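Local structure of multicopper oxidase type 1 (3G5W) at residues 34-39 with 119-124; 59-64 with 99-104; 133-138 with 187-192; 175-180 with 268-273. The protein binds copper at a mononuclear blue site and in copper-oxygen clusters between subunits, and probably works as a laccase-like oxidase. All coordinates share one frame; numbering follows the deposited sequence.

Contact 1 (34-39 with 119-124); sequences PLIHVM and GPLIVE
His37 reaches across to the neighbouring strand and sets its ring edge against the backbone of Ile122. With CG anti to the backbone N (chi1 -171°), the imidazole is carried over strand 119-124, and His37 ND1 gives a nearly straight hydrogen bond to Ile122 O at 3.3 Å. The oxygen lies in the ring plane, but seen from the carbonyl the donor stands well above the peptide plane. That stance fits a second bond on the same oxygen: Val38 N also binds Ile122 O, at 3.1 Å. Two N-H groups therefore grip one buried acceptor and fix the turn of the imidazole. Ile122 packs CB and CG2 against the ring's ND1 side.

Next to His37 on this side, Leu35 swings CD1 over to Ile122 CG1 at 3.7 Å and crosses the ring of Pro120 at about a right angle. Ile140 and Met142 of strand 137-146 pack on this apolar patch from the second domain. The other face belongs to Ile36, Val38, Leu121 and Val123: Leu121 CD1 slants across to Ile36 CG2 at 3.6 Å, and Val38 and Val123 meet through their CG2 methyls. Phe5 of strand 2-15 packs on Ile36 and Val38 there.

Ile36 N to Pro120 O, Ile122 N to Ile36 O and Glu124 N to Val38 O complete the in-register parallel ladder. A parallel pair inside an otherwise largely antiparallel sheet, packed against a second sheet, is characteristic of the cupredoxin beta-sandwich.

Contact 2 (59-64 with 99-104); sequences HWHGML and TMWYHC. With CU (copper (II) ion), chain G; C1O (Cu-O linkage), chain L; C2O (Cu-O-Cu linkage), chain K.
Trp101 and His103 both hold CG between the backbone N and the carbonyl carbon (chi1 65° and 58°), while His61 has CG anti to its N (chi1 -172°); these torsions gather the three rings on one face of an antiparallel strand pair. The Trp101 indole lies in an offset stack with the His61 imidazole, Trp101 NE1 being 3.2 Å from His61 CG. His61 ND1 and His103 NE2 share one copper, CU3 of the Cu-O-Cu group, with His61 ND1 2.0 Å from CU3. His59 turns an edge toward the face of His103 and binds CU4 of the Cu-O group through NE2.

His103 ND1 donates to Cys104 O at 2.8 Å, which fixes the ring's rotation, and Cys104 SG binds the separate copper at 2.1 Å. Gly62 N donates to O3 of the Cu-O group at 3.1 Å; its backbone angles call for glycine. Asp72 O holds His59 ND1, and Asp226 of the second subunit holds His61 NE2.

His253 and His203 of that subunit complete CU3 and CU4. The run His103-Cys104-His105, both histidines lining the Cu-O-Cu pocket, is, as in multicopper oxidases generally, consistent with electron transfer from the blue copper to the cluster.

Contact 3 (133-138 with 187-192); sequences KTVTKD and VIRLRL
In the second cupredoxin domain, strand 137-146 begins its parallel pairing with strand 187-194 here, and a buried arginine anchors the junction. Asp138 is met side-on by Arg191, whose chain runs extended from CG to NE. Arg191 NE donates to Asp138 OD1 at 2.8 Å and Arg191 NH2 to Asp138 OD2 at 3.0 Å, the latter on the syn lone pair. The two flat groups are nearly coplanar, 30° apart, so the salt bridge holds the carboxylate against turning. An alanine in place of Arg191 would probably leave the Asp138 carboxylate without its two-pronged mate and free to turn.

The Arg189 guanidinium lies face to face with that of Arg191, NH2 of Arg191 sitting 3.3 Å above its plane. Such like charges are presumably tolerated because acids surround them: Asp237 and Glu132 make salt bridges to Arg189, and Asp138 holds Arg191. Phe213 adds a cation-pi contact to Arg189.

Farther back, the loop before the strand is tied to the start of strand 187-194. Val135 crosses Arg189 at about a right angle, CG1 against CB at 3.8 Å, while Thr134 O rests on Val187 CB. Arg189 N bonds Lys137 O, and Val187 O accepts both Thr136 N and Lys137 N. In return Val187 N donates at 2.9 Å to Thr136 OG1, a hydroxyl also hydrogen-bonded to Asp186 OD1.

Contact 4 (175-180 with 268-273); sequences PETQPI and IMTTIE
Thr177 and Thr270 stitch a loop to strand 269-274 at the edge of a cupredoxin sheet, just before the loop becomes strand 180-182. Thr177 OG1 donates to Met269 O at 2.8 Å, in the plane of that carbonyl. In the reverse direction, from strand to loop, Thr270, its OG1 anti to the backbone N (chi1 -170°), donates to Gln178 O at 2.6 Å, approaching from well above the carbonyl plane. The same Gln178 O is also hydrogen-bonded to Tyr296 OH. Parallel pairing then takes over: Ile180 N binds Thr271 O, Glu273 N binds Ile180 O, and Ile180 CB faces Ile272 CG1 at 4.3 Å.

The next layer is made by Glu273, whose chain, extended beyond CG, passes obliquely across the ring of Pro179. Its carboxylate is positioned by Arg181, in a salt bridge, and by Tyr284 OH, which also binds Thr271 OG1. A leucine in place of Glu273 would probably leave the Arg181 charge without its mate and remove an anchor of the Tyr284 hydroxyl. Trp286 packs on Thr177, Thr270 and Thr271. Where the acid meets the proline, Glu273 CD lies 3.4 Å from Pro179 CB.

From the N terminus, strand 35-39 waits until residues 119-124 for its partner, so contact 1 closes a long loop in the first domain. Contact 2 nests inside it, closing the shorter loop from 64 to 99; strands 98-103 and 118-124 are neighbours in one sheet, and Tyr102 OH bonds Pro34 O. In the second domain contact 3 closes the loop from 138 to 187 and contact 4 the one from 180 to 268; the two cross, since residues 175-180 lie between the segments of contact 3. Ile188 and Leu190 pack on Ile180, joining that domain's two sheets. Arg191 spans the domains, its NH1 bonding Thr99 OG1 of contact 2 and touching Ile122 of contact 1.

Contact 1 (34-39 with 119-124)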
# COMPACT_ATOMS: atom_id res chain seq x y z
N PRO A 34 -15.50 -22.42 -7.31
CA PRO A 34 -14.74 -23.66 -7.51
C PRO A 34 -13.27 -23.46 -7.90
O PRO A 34 -12.94 -22.58 -8.70
CB PRO A 34 -15.52 -24.36 -8.64
CG PRO A 34 -16.94 -23.88 -8.43
CD PRO A 34 -16.77 -22.43 -8.07
N LEU A 35 -12.41 -24.28 -7.31
CA LEU A 35 -11.01 -24.30 -7.68
C LEU A 35 -10.87 -24.84 -9.09
O LEU A 35 -11.36 -25.93 -9.40
CB LEU A 35 -10.20 -25.18 -6.71
CG LEU A 35 -8.79 -25.57 -7.15
CD1 LEU A 35 -7.85 -24.34 -7.16
CD2 LEU A 35 -8.26 -26.68 -6.25
N ILE A 36 -10.22 -24.05 -9.95
CA ILE A 36 -9.82 -24.53 -11.26
C ILE A 36 -8.32 -24.78 -11.22
O ILE A 36 -7.52 -23.86 -11.03
CB ILE A 36 -10.20 -23.55 -12.41
CG1 ILE A 36 -11.72 -23.31 -12.44
CG2 ILE A 36 -9.73 -24.10 -13.75
CD1 ILE A 36 -12.18 -22.28 -13.48
N HIS A 37 -7.96 -26.05 -11.38
CA HIS A 37 -6.59 -26.49 -11.22
C HIS A 37 -6.17 -27.26 -12.47
O HIS A 37 -6.62 -28.40 -12.71
CB HIS A 37 -6.48 -27.33 -9.96
CG HIS A 37 -5.07 -27.67 -9.57
ND1 HIS A 37 -3.98 -26.93 -9.97
CD2 HIS A 37 -4.58 -28.66 -8.78
CE1 HIS A 37 -2.88 -27.45 -9.46
NE2 HIS A 37 -3.22 -28.50 -8.73
N VAL A 38 -5.33 -26.62 -13.27
CA VAL A 38 -4.96 -27.09 -14.60
C VAL A 38 -3.45 -26.98 -14.85
O VAL A 38 -2.73 -26.32 -14.10
CB VAL A 38 -5.73 -26.31 -15.73
CG1 VAL A 38 -7.24 -26.54 -15.63
CG2 VAL A 38 -5.42 -24.81 -15.71
N MET A 39 -2.98 -27.65 -15.90
CA MET A 39 -1.58 -27.58 -16.30
C MET A 39 -1.36 -26.44 -17.29
O MET A 39 -2.21 -26.17 -18.14
CB MET A 39 -1.15 -28.92 -16.92
CG MET A 39 0.33 -29.00 -17.31
SD MET A 39 1.48 -28.86 -15.92
CE MET A 39 0.94 -30.24 -14.91
N GLY A 119 -12.93 -16.74 -7.42
CA GLY A 119 -12.37 -18.04 -7.06
C GLY A 119 -10.97 -18.15 -7.60
O GLY A 119 -10.53 -17.26 -8.35
N PRO A 120 -10.24 -19.21 -7.21
CA PRO A 120 -8.84 -19.36 -7.61
C PRO A 120 -8.62 -20.15 -8.90
O PRO A 120 -9.32 -21.13 -9.18
CB PRO A 120 -8.24 -20.10 -6.41
CG PRO A 120 -9.37 -20.96 -5.89
CD PRO A 120 -10.68 -20.29 -6.31
N LEU A 121 -7.65 -19.72 -9.69
CA LEU A 121 -7.27 -20.43 -10.90
C LEU A 121 -5.79 -20.77 -10.76
O LEU A 121 -4.92 -19.90 -10.91
CB LEU A 121 -7.54 -19.56 -12.13
CG LEU A 121 -6.98 -19.93 -13.51
CD1 LEU A 121 -7.45 -21.31 -13.95
CD2 LEU A 121 -7.39 -18.87 -14.53
N ILE A 122 -5.51 -22.03 -10.43
CA ILE A 122 -4.13 -22.45 -10.20
C ILE A 122 -3.58 -23.17 -11.43
O ILE A 122 -4.06 -24.24 -11.80
CB ILE A 122 -3.96 -23.33 -8.93
CG1 ILE A 122 -4.55 -22.64 -7.69
CG2 ILE A 122 -2.48 -23.71 -8.72
CD1 ILE A 122 -4.05 -21.22 -7.42
N VAL A 123 -2.60 -22.55 -12.06
CA VAL A 123 -1.98 -23.10 -13.26
C VAL A 123 -0.61 -23.65 -12.88
O VAL A 123 0.31 -22.89 -12.55
CB VAL A 123 -1.85 -22.04 -14.38
CG1 VAL A 123 -1.32 -22.68 -15.66
CG2 VAL A 123 -3.20 -21.37 -14.65
N GLU A 124 -0.49 -24.98 -12.94
CA GLU A 124 0.76 -25.66 -12.60
C GLU A 124 1.76 -25.48 -13.73
O GLU A 124 1.40 -25.63 -14.89
CB GLU A 124 0.50 -27.16 -12.41
CG GLU A 124 -0.30 -27.52 -11.17
CD GLU A 124 0.49 -27.33 -9.88
OE1 GLU A 124 1.72 -27.56 -9.89
OE2 GLU A 124 -0.12 -26.96 -8.85

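Contact 2 (59-64 with 99-104)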
# COMPACT_ATOMS: atom_id res chain seq x y z
N HIS A 59 -13.92 -12.71 -15.79
CA HIS A 59 -12.61 -12.32 -16.25
C HIS A 59 -11.57 -13.24 -15.61
O HIS A 59 -11.64 -13.53 -14.42
CB HIS A 59 -12.33 -10.85 -15.91
CG HIS A 59 -10.90 -10.48 -16.04
ND1 HIS A 59 -10.20 -10.62 -17.22
CD2 HIS A 59 -10.02 -9.99 -15.14
CE1 HIS A 59 -8.95 -10.22 -17.04
NE2 HIS A 59 -8.81 -9.85 -15.78
N TRP A 60 -10.62 -13.69 -16.41
CA TRP A 60 -9.60 -14.64 -15.97
C TRP A 60 -8.31 -13.85 -15.70
O TRP A 60 -7.48 -13.64 -16.58
CB TRP A 60 -9.44 -15.75 -17.02
CG TRP A 60 -10.79 -16.27 -17.45
CD1 TRP A 60 -11.55 -15.83 -18.51
CD2 TRP A 60 -11.57 -17.29 -16.80
NE1 TRP A 60 -12.74 -16.52 -18.56
CE2 TRP A 60 -12.78 -17.42 -17.53
CE3 TRP A 60 -11.37 -18.11 -15.68
CZ2 TRP A 60 -13.78 -18.34 -17.17
CZ3 TRP A 60 -12.35 -19.02 -15.33
CH2 TRP A 60 -13.55 -19.13 -16.08
N HIS A 61 -8.19 -13.39 -14.45
CA HIS A 61 -7.13 -12.46 -14.04
C HIS A 61 -5.78 -13.15 -14.01
O HIS A 61 -5.53 -14.01 -13.16
CB HIS A 61 -7.44 -11.88 -12.66
CG HIS A 61 -6.50 -10.78 -12.24
ND1 HIS A 61 -6.94 -9.58 -11.74
CD2 HIS A 61 -5.15 -10.70 -12.29
CE1 HIS A 61 -5.90 -8.81 -11.47
NE2 HIS A 61 -4.80 -9.47 -11.79
N GLY A 62 -4.90 -12.75 -14.91
CA GLY A 62 -3.58 -13.35 -15.05
C GLY A 62 -3.44 -14.17 -16.32
O GLY A 62 -2.32 -14.51 -16.72
N MET A 63 -4.57 -14.50 -16.94
CA MET A 63 -4.54 -15.18 -18.22
C MET A 63 -4.25 -14.16 -19.31
O MET A 63 -4.97 -13.17 -19.45
CB MET A 63 -5.87 -15.91 -18.50
CG MET A 63 -6.14 -17.15 -17.64
SD MET A 63 -4.90 -18.47 -17.82
CE MET A 63 -3.82 -18.10 -16.44
N LEU A 64 -3.18 -14.41 -20.07
CA LEU A 64 -2.73 -13.52 -21.14
C LEU A 64 -3.71 -13.42 -22.30
O LEU A 64 -3.72 -12.42 -23.01
CB LEU A 64 -1.36 -13.99 -21.66
CG LEU A 64 -0.06 -13.24 -21.33
CD1 LEU A 64 -0.18 -12.25 -20.17
CD2 LEU A 64 1.09 -14.22 -21.12
N THR A 99 -0.30 -18.58 -9.55
CA THR A 99 -1.50 -18.30 -8.78
C THR A 99 -2.27 -17.21 -9.49
O THR A 99 -1.91 -16.02 -9.46
CB THR A 99 -1.17 -17.82 -7.35
OG1 THR A 99 -0.39 -18.81 -6.67
CG2 THR A 99 -2.46 -17.56 -6.57
N MET A 100 -3.34 -17.63 -10.17
CA MET A 100 -4.22 -16.68 -10.84
C MET A 100 -5.60 -16.76 -10.17
O MET A 100 -5.80 -17.53 -9.23
CB MET A 100 -4.29 -16.98 -12.34
CG MET A 100 -2.94 -17.29 -13.01
SD MET A 100 -1.66 -16.03 -12.78
CE MET A 100 -0.41 -16.63 -13.91
N TRP A 101 -6.54 -15.96 -10.65
CA TRP A 101 -7.89 -16.02 -10.13
C TRP A 101 -8.90 -15.55 -11.15
O TRP A 101 -8.52 -15.06 -12.22
CB TRP A 101 -8.01 -15.26 -8.79
CG TRP A 101 -7.80 -13.77 -8.84
CD1 TRP A 101 -6.72 -13.11 -9.35
CD2 TRP A 101 -8.67 -12.76 -8.30
NE1 TRP A 101 -6.87 -11.75 -9.18
CE2 TRP A 101 -8.05 -11.51 -8.54
CE3 TRP A 101 -9.90 -12.78 -7.64
CZ2 TRP A 101 -8.63 -10.29 -8.15
CZ3 TRP A 101 -10.48 -11.58 -7.25
CH2 TRP A 101 -9.84 -10.35 -7.51
N TYR A 102 -10.17 -15.74 -10.84
CA TYR A 102 -11.22 -15.31 -11.73
C TYR A 102 -12.32 -14.63 -10.95
O TYR A 102 -12.57 -14.94 -9.79
CB TYR A 102 -11.76 -16.45 -12.59
CG TYR A 102 -12.43 -17.61 -11.87
CD1 TYR A 102 -11.68 -18.66 -11.35
CD2 TYR A 102 -13.82 -17.68 -11.79
CE1 TYR A 102 -12.29 -19.74 -10.72
CE2 TYR A 102 -14.45 -18.76 -11.16
CZ TYR A 102 -13.68 -19.78 -10.63
OH TYR A 102 -14.30 -20.86 -10.03
N HIS A 103 -12.94 -13.66 -11.60
CA HIS A 103 -13.98 -12.87 -10.97
C HIS A 103 -14.86 -12.22 -12.01
O HIS A 103 -14.49 -12.10 -13.19
CB HIS A 103 -13.38 -11.82 -10.01
CG HIS A 103 -12.42 -10.86 -10.66
ND1 HIS A 103 -12.83 -9.74 -11.34
CD2 HIS A 103 -11.07 -10.83 -10.67
CE1 HIS A 103 -11.78 -9.07 -11.77
NE2 HIS A 103 -10.69 -9.71 -11.38
N CYS A 104 -16.04 -11.79 -11.58
CA CYS A 104 -16.92 -11.02 -12.44
C CYS A 104 -16.27 -9.68 -12.73
O CYS A 104 -15.51 -9.17 -11.91
CB CYS A 104 -18.25 -10.80 -11.75
SG CYS A 104 -19.49 -10.11 -12.84
CU CU G . -21.27 -9.86 -11.67
CU4 C1O L . -7.18 -8.82 -15.25
O3 C1O L . -5.39 -10.27 -16.64
CU2 C2O K . -9.83 -5.73 -15.22
CU3 C2O K . -8.80 -8.92 -11.46
O1 C2O K . -9.62 -6.90 -13.64

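Contact 3 (133-138 with 187-192)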
# COMPACT_ATOMS: atom_id res chain seq x y z
N LYS A 133 9.43 -27.39 -5.72
CA LYS A 133 9.51 -28.83 -5.48
C LYS A 133 9.70 -29.18 -4.00
O LYS A 133 9.39 -30.30 -3.58
CB LYS A 133 10.60 -29.47 -6.35
CG LYS A 133 10.34 -29.32 -7.85
CD LYS A 133 11.51 -29.84 -8.67
CE LYS A 133 11.18 -31.17 -9.32
NZ LYS A 133 10.46 -30.97 -10.62
N THR A 134 10.20 -28.22 -3.22
CA THR A 134 10.36 -28.42 -1.77
C THR A 134 9.03 -28.35 -1.00
O THR A 134 8.95 -28.81 0.14
CB THR A 134 11.35 -27.39 -1.15
OG1 THR A 134 10.76 -26.08 -1.13
CG2 THR A 134 12.66 -27.35 -1.93
N VAL A 135 8.01 -27.77 -1.62
CA VAL A 135 6.72 -27.55 -0.98
C VAL A 135 6.01 -28.87 -0.69
O VAL A 135 5.86 -29.71 -1.59
CB VAL A 135 5.80 -26.66 -1.86
CG1 VAL A 135 4.39 -26.57 -1.25
CG2 VAL A 135 6.41 -25.27 -2.04
N THR A 136 5.58 -29.05 0.55
CA THR A 136 4.85 -30.27 0.94
C THR A 136 3.33 -30.06 1.06
O THR A 136 2.56 -31.03 0.95
CB THR A 136 5.36 -30.83 2.28
OG1 THR A 136 5.16 -29.86 3.31
CG2 THR A 136 6.84 -31.18 2.19
N LYS A 137 2.91 -28.82 1.32
CA LYS A 137 1.48 -28.47 1.45
C LYS A 137 1.18 -27.09 0.83
O LYS A 137 1.93 -26.14 1.01
CB LYS A 137 1.03 -28.46 2.92
CG LYS A 137 1.34 -29.71 3.75
CD LYS A 137 0.66 -29.64 5.13
CE LYS A 137 -0.78 -30.14 5.06
NZ LYS A 137 -1.41 -30.35 6.41
N ASP A 138 0.07 -27.00 0.11
CA ASP A 138 -0.25 -25.83 -0.70
C ASP A 138 -1.61 -25.28 -0.24
O ASP A 138 -2.58 -26.03 -0.14
CB ASP A 138 -0.31 -26.27 -2.16
CG ASP A 138 0.06 -25.16 -3.14
OD1 ASP A 138 -0.05 -23.97 -2.79
OD2 ASP A 138 0.45 -25.49 -4.28
N VAL A 187 7.01 -27.85 4.41
CA VAL A 187 7.27 -26.58 3.74
C VAL A 187 5.94 -26.19 3.11
O VAL A 187 5.42 -26.91 2.26
CB VAL A 187 8.35 -26.72 2.64
CG1 VAL A 187 8.47 -25.42 1.82
CG2 VAL A 187 9.69 -27.10 3.26
N ILE A 188 5.38 -25.08 3.56
CA ILE A 188 4.07 -24.67 3.05
C ILE A 188 4.16 -23.49 2.09
O ILE A 188 5.04 -22.63 2.20
CB ILE A 188 3.01 -24.44 4.17
CG1 ILE A 188 3.31 -23.18 4.99
CG2 ILE A 188 2.88 -25.69 5.06
CD1 ILE A 188 2.31 -22.91 6.12
N ARG A 189 3.24 -23.48 1.13
CA ARG A 189 3.12 -22.41 0.17
C ARG A 189 1.76 -21.77 0.42
O ARG A 189 0.74 -22.42 0.26
CB ARG A 189 3.20 -22.99 -1.23
CG ARG A 189 3.11 -21.98 -2.37
CD ARG A 189 3.28 -22.72 -3.70
NE ARG A 189 3.27 -21.79 -4.83
CZ ARG A 189 3.81 -22.05 -6.02
NH1 ARG A 189 3.74 -21.14 -6.99
NH2 ARG A 189 4.42 -23.20 -6.25
N LEU A 190 1.77 -20.51 0.86
CA LEU A 190 0.54 -19.74 1.00
C LEU A 190 0.32 -18.87 -0.23
O LEU A 190 1.11 -17.96 -0.51
CB LEU A 190 0.56 -18.87 2.26
CG LEU A 190 0.98 -19.49 3.60
CD1 LEU A 190 1.02 -18.40 4.68
CD2 LEU A 190 0.07 -20.64 4.01
N ARG A 191 -0.74 -19.16 -0.96
CA ARG A 191 -1.07 -18.39 -2.15
C ARG A 191 -2.07 -17.30 -1.75
O ARG A 191 -3.26 -17.56 -1.59
CB ARG A 191 -1.62 -19.31 -3.24
CG ARG A 191 -0.67 -20.46 -3.63
CD ARG A 191 -1.30 -21.37 -4.68
NE ARG A 191 -0.43 -22.48 -5.09
CZ ARG A 191 0.18 -22.57 -6.27
NH1 ARG A 191 0.04 -21.62 -7.19
NH2 ARG A 191 0.93 -23.64 -6.54
N LEU A 192 -1.55 -16.08 -1.54
CA LEU A 192 -2.37 -14.97 -1.07
C LEU A 192 -2.95 -14.24 -2.27
O LEU A 192 -2.22 -13.87 -3.19
CB LEU A 192 -1.53 -13.99 -0.23
CG LEU A 192 -0.68 -14.53 0.93
CD1 LEU A 192 0.08 -13.40 1.61
CD2 LEU A 192 -1.53 -15.31 1.94

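Contact 4 (175-180 with 268-273)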
# COMPACT_ATOMS: atom_id res chain seq x y z
N PRO A 175 -13.46 -16.10 14.56
CA PRO A 175 -12.88 -17.43 14.80
C PRO A 175 -13.44 -18.59 13.96
O PRO A 175 -13.27 -19.75 14.35
CB PRO A 175 -13.19 -17.67 16.29
CG PRO A 175 -14.49 -16.95 16.51
CD PRO A 175 -14.55 -15.80 15.51
N GLU A 176 -14.07 -18.29 12.83
CA GLU A 176 -14.64 -19.35 11.99
C GLU A 176 -13.77 -19.72 10.78
O GLU A 176 -14.19 -20.48 9.90
CB GLU A 176 -16.07 -19.00 11.60
CG GLU A 176 -17.03 -19.18 12.76
CD GLU A 176 -18.42 -18.65 12.47
OE1 GLU A 176 -18.93 -18.89 11.35
OE2 GLU A 176 -18.99 -18.00 13.37
N THR A 177 -12.55 -19.19 10.75
CA THR A 177 -11.51 -19.68 9.86
C THR A 177 -10.99 -21.03 10.37
O THR A 177 -11.46 -21.51 11.40
CB THR A 177 -10.34 -18.67 9.76
OG1 THR A 177 -9.94 -18.28 11.08
CG2 THR A 177 -10.78 -17.43 9.00
N GLN A 178 -10.03 -21.63 9.67
CA GLN A 178 -9.49 -22.94 10.07
C GLN A 178 -7.99 -22.87 10.33
O GLN A 178 -7.28 -22.17 9.62
CB GLN A 178 -9.78 -24.00 8.99
CG GLN A 178 -11.26 -24.29 8.79
CD GLN A 178 -11.91 -24.93 10.00
OE1 GLN A 178 -11.30 -25.75 10.69
NE2 GLN A 178 -13.16 -24.56 10.26
N PRO A 179 -7.50 -23.63 11.32
CA PRO A 179 -6.06 -23.65 11.54
C PRO A 179 -5.34 -24.32 10.37
O PRO A 179 -5.91 -25.20 9.71
CB PRO A 179 -5.90 -24.48 12.81
CG PRO A 179 -7.13 -25.37 12.84
CD PRO A 179 -8.22 -24.51 12.27
N ILE A 180 -4.12 -23.88 10.10
CA ILE A 180 -3.25 -24.53 9.13
C ILE A 180 -2.44 -25.54 9.93
O ILE A 180 -1.70 -25.16 10.81
CB ILE A 180 -2.36 -23.48 8.42
CG1 ILE A 180 -3.24 -22.62 7.50
CG2 ILE A 180 -1.19 -24.15 7.65
CD1 ILE A 180 -2.60 -21.31 7.02
N ILE A 268 -9.47 -11.06 9.58
CA ILE A 268 -8.47 -11.83 8.84
C ILE A 268 -7.39 -12.37 9.79
O ILE A 268 -6.40 -11.69 10.10
CB ILE A 268 -7.89 -11.01 7.63
CG1 ILE A 268 -9.01 -10.75 6.61
CG2 ILE A 268 -6.73 -11.76 6.95
CD1 ILE A 268 -8.70 -9.68 5.56
N MET A 269 -7.60 -13.60 10.24
CA MET A 269 -6.80 -14.19 11.30
C MET A 269 -6.99 -15.70 11.33
O MET A 269 -8.12 -16.20 11.21
CB MET A 269 -7.21 -13.54 12.63
CG MET A 269 -6.57 -14.10 13.87
SD MET A 269 -6.37 -12.84 15.16
CE MET A 269 -8.04 -12.24 15.42
N THR A 270 -5.89 -16.44 11.45
CA THR A 270 -5.93 -17.86 11.80
C THR A 270 -4.67 -18.24 12.58
O THR A 270 -3.90 -17.36 12.99
CB THR A 270 -6.21 -18.79 10.56
OG1 THR A 270 -6.48 -20.13 11.02
CG2 THR A 270 -5.04 -18.83 9.58
N THR A 271 -4.47 -19.53 12.82
CA THR A 271 -3.24 -20.01 13.45
C THR A 271 -2.59 -21.12 12.64
O THR A 271 -3.25 -21.78 11.82
CB THR A 271 -3.49 -20.54 14.89
OG1 THR A 271 -4.30 -21.72 14.84
CG2 THR A 271 -4.18 -19.49 15.74
N ILE A 272 -1.30 -21.31 12.86
CA ILE A 272 -0.57 -22.49 12.41
C ILE A 272 -0.38 -23.40 13.62
O ILE A 272 0.17 -22.96 14.63
CB ILE A 272 0.82 -22.12 11.83
CG1 ILE A 272 0.67 -21.29 10.54
CG2 ILE A 272 1.66 -23.38 11.59
CD1 ILE A 272 1.94 -20.52 10.16
N GLU A 273 -0.85 -24.64 13.52
CA GLU A 273 -0.73 -25.64 14.60
C GLU A 273 0.23 -26.76 14.21
O GLU A 273 -0.01 -27.48 13.24
CB GLU A 273 -2.10 -26.27 14.90
CG GLU A 273 -3.18 -25.31 15.38
CD GLU A 273 -4.56 -25.96 15.52
OE1 GLU A 273 -5.45 -25.33 16.14
OE2 GLU A 273 -4.76 -27.09 15.01